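Local coordinates for beta-glucuronidase (Dictyoglomus thermophilum, PDB 6XXW), which probably hydrolyses beta-D-glucuronides, as a family 2 glycoside hydrolase with a TIM-barrel domain, at residues A[461-466]-A[498-503]. Numbering follows the deposited sequence. Where two conformers were deposited one is given.
Sequences VDVICV and RKPIIL
The carbonyl oxygen of Ile464 takes the amide of Ile502 in a straight bond, N to O 2.8 Å, and receives a CA-H contact from Ile501 as well. Ile464 N gives its hydrogen to Pro500 O, and Val466 N to Ile502 O, so the ladder is that of two parallel strands in register, Ile464 beside Ile501 and Cys465 beside Ile502. Pro500 has no N-H to give: its ring CD lies against Asp462 O, while its carbonyl still accepts from Ile464. Beta-branched valine and isoleucine, which suit extended chain, supply most of both faces. On one, Val463 CG1, anti to its own backbone N (chi1 175°), is carried over Pro500 O and meets Ile502 CD1 at 4.0 Å, while the compact thiol of Cys465 lies against Ile502 CB. On the other, Ile464 CB packs on Ile501 CG1, and Leu503 CD1 reaches Val466 O at 3.4 Å. Ahead of the strands, Lys499 runs across Ile464 CG1 roughly at right angles, packing CB and CD on it; a bend at the last torsion (chi4 -56°) leaves both CE and NZ against Val461 O, the NZ hydrogen bond being weak at 3.2 Å. Asp462 instead turns its carboxylate to Ile444 N. Helix 482-497, whose Trp493 touches Ile464 and Ile501, makes the crossover of this beta-alpha-beta unit of the TIM barrel, while strand 444-448 and strand 544-550 continue the barrel sheet beyond the pair.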
loop_
_atom_site.group_PDB
_atom_site.type_symbol
_atom_site.label_atom_id
_atom_site.label_comp_id
_atom_site.label_asym_id
_atom_site.label_seq_id
_atom_site.Cartn_x
_atom_site.Cartn_y
_atom_site.Cartn_z
ATOM N N VAL A 461 -7.291 32.536 -29.744
ATOM C CA VAL A 461 -8.369 31.595 -29.426
ATOM C C VAL A 461 -9.538 32.285 -28.722
ATOM O O VAL A 461 -9.474 33.482 -28.419
ATOM C CB VAL A 461 -7.837 30.414 -28.584
ATOM C CG1 VAL A 461 -6.727 29.684 -29.351
ATOM C CG2 VAL A 461 -7.329 30.898 -27.243
ATOM N N ASP A 462 -10.618 31.531 -28.458
ATOM C CA ASP A 462 -11.818 32.083 -27.831
ATOM C C ASP A 462 -11.779 32.016 -26.309
ATOM O O ASP A 462 -12.327 32.898 -25.636
ATOM C CB ASP A 462 -13.064 31.339 -28.308
ATOM C CG ASP A 462 -13.314 31.510 -29.792
ATOM O OD1 ASP A 462 -13.333 32.666 -30.260
ATOM O OD2 ASP A 462 -13.485 30.489 -30.480
ATOM N N VAL A 463 -11.172 30.974 -25.763
ATOM C CA VAL A 463 -11.119 30.734 -24.325
ATOM C C VAL A 463 -9.691 30.347 -23.986
ATOM O O VAL A 463 -9.063 29.585 -24.729
ATOM C CB VAL A 463 -12.102 29.620 -23.894
ATOM C CG1 VAL A 463 -11.942 29.284 -22.395
ATOM C CG2 VAL A 463 -13.530 30.025 -24.198
ATOM N N ILE A 464 -9.172 30.881 -22.874
ATOM C CA ILE A 464 -7.819 30.572 -22.420
ATOM C C ILE A 464 -7.865 29.365 -21.498
ATOM O O ILE A 464 -8.642 29.335 -20.539
ATOM C CB ILE A 464 -7.186 31.775 -21.698
ATOM C CG1 ILE A 464 -7.171 33.007 -22.610
ATOM C CG2 ILE A 464 -5.782 31.416 -21.176
ATOM C CD1 ILE A 464 -5.926 33.185 -23.419
ATOM N N CYS A 465 -7.008 28.385 -21.766
ATOM C CA CYS A 465 -6.832 27.226 -20.892
ATOM C C CYS A 465 -5.382 27.217 -20.417
ATOM O O CYS A 465 -4.458 27.116 -21.230
ATOM C CB CYS A 465 -7.174 25.925 -21.629
ATOM S SG CYS A 465 -8.937 25.641 -21.939
ATOM N N VAL A 466 -5.171 27.325 -19.109
ATOM C CA VAL A 466 -3.826 27.389 -18.546
ATOM C C VAL A 466 -3.632 26.246 -17.557
ATOM O O VAL A 466 -4.498 25.987 -16.706
ATOM C CB VAL A 466 -3.533 28.752 -17.887
ATOM C CG1 VAL A 466 -4.457 29.025 -16.723
ATOM C CG2 VAL A 466 -2.082 28.819 -17.452
ATOM N N ARG A 498 -8.304 39.285 -22.028
ATOM C CA ARG A 498 -9.714 39.653 -21.828
ATOM C C ARG A 498 -10.669 38.573 -22.334
ATOM O O ARG A 498 -11.698 38.869 -22.940
ATOM C CB ARG A 498 -10.032 41.002 -22.481
ATOM C CG ARG A 498 -9.265 42.165 -21.864
ATOM N N LYS A 499 -10.331 37.316 -22.079
ATOM C CA LYS A 499 -11.116 36.162 -22.486
ATOM C C LYS A 499 -11.467 35.343 -21.251
ATOM O O LYS A 499 -10.790 35.453 -20.222
ATOM C CB LYS A 499 -10.325 35.289 -23.474
ATOM C CG LYS A 499 -9.953 35.964 -24.794
ATOM C CD LYS A 499 -9.021 35.071 -25.603
ATOM C CE LYS A 499 -8.320 35.853 -26.723
ATOM N NZ LYS A 499 -9.289 36.527 -27.622
ATOM N N PRO A 500 -12.514 34.510 -21.306
ATOM C CA PRO A 500 -12.743 33.576 -20.194
ATOM C C PRO A 500 -11.546 32.648 -20.054
ATOM O O PRO A 500 -10.876 32.308 -21.038
ATOM C CB PRO A 500 -14.008 32.807 -20.605
ATOM C CG PRO A 500 -14.559 33.510 -21.829
ATOM C CD PRO A 500 -13.415 34.253 -22.443
ATOM N N ILE A 501 -11.288 32.231 -18.819
ATOM C CA ILE A 501 -10.138 31.396 -18.489
ATOM C C ILE A 501 -10.617 30.134 -17.780
ATOM O O ILE A 501 -11.396 30.203 -16.820
ATOM C CB ILE A 501 -9.123 32.155 -17.616
ATOM C CG1 ILE A 501 -8.643 33.418 -18.336
ATOM C CG2 ILE A 501 -7.950 31.254 -17.244
ATOM C CD1 ILE A 501 -7.667 34.221 -17.526
ATOM N N ILE A 502 -10.148 28.989 -18.253
ATOM C CA ILE A 502 -10.303 27.714 -17.561
ATOM C C ILE A 502 -8.946 27.332 -16.990
ATOM O O ILE A 502 -7.951 27.301 -17.726
ATOM C CB ILE A 502 -10.821 26.618 -18.512
ATOM C CG1 ILE A 502 -12.199 26.986 -19.070
ATOM C CG2 ILE A 502 -10.813 25.243 -17.805
ATOM C CD1 ILE A 502 -12.707 26.029 -20.177
ATOM N N LEU A 503 -8.892 27.043 -15.685
ATOM C CA LEU A 503 -7.691 26.417 -15.137
ATOM C C LEU A 503 -7.762 24.963 -15.582
ATOM O O LEU A 503 -8.402 24.129 -14.939
ATOM C CB LEU A 503 -7.620 26.553 -13.614
ATOM C CG LEU A 503 -6.342 26.018 -12.956
ATOM C CD1 LEU A 503 -5.146 26.799 -13.433
ATOM C CD2 LEU A 503 -6.428 26.079 -11.425
#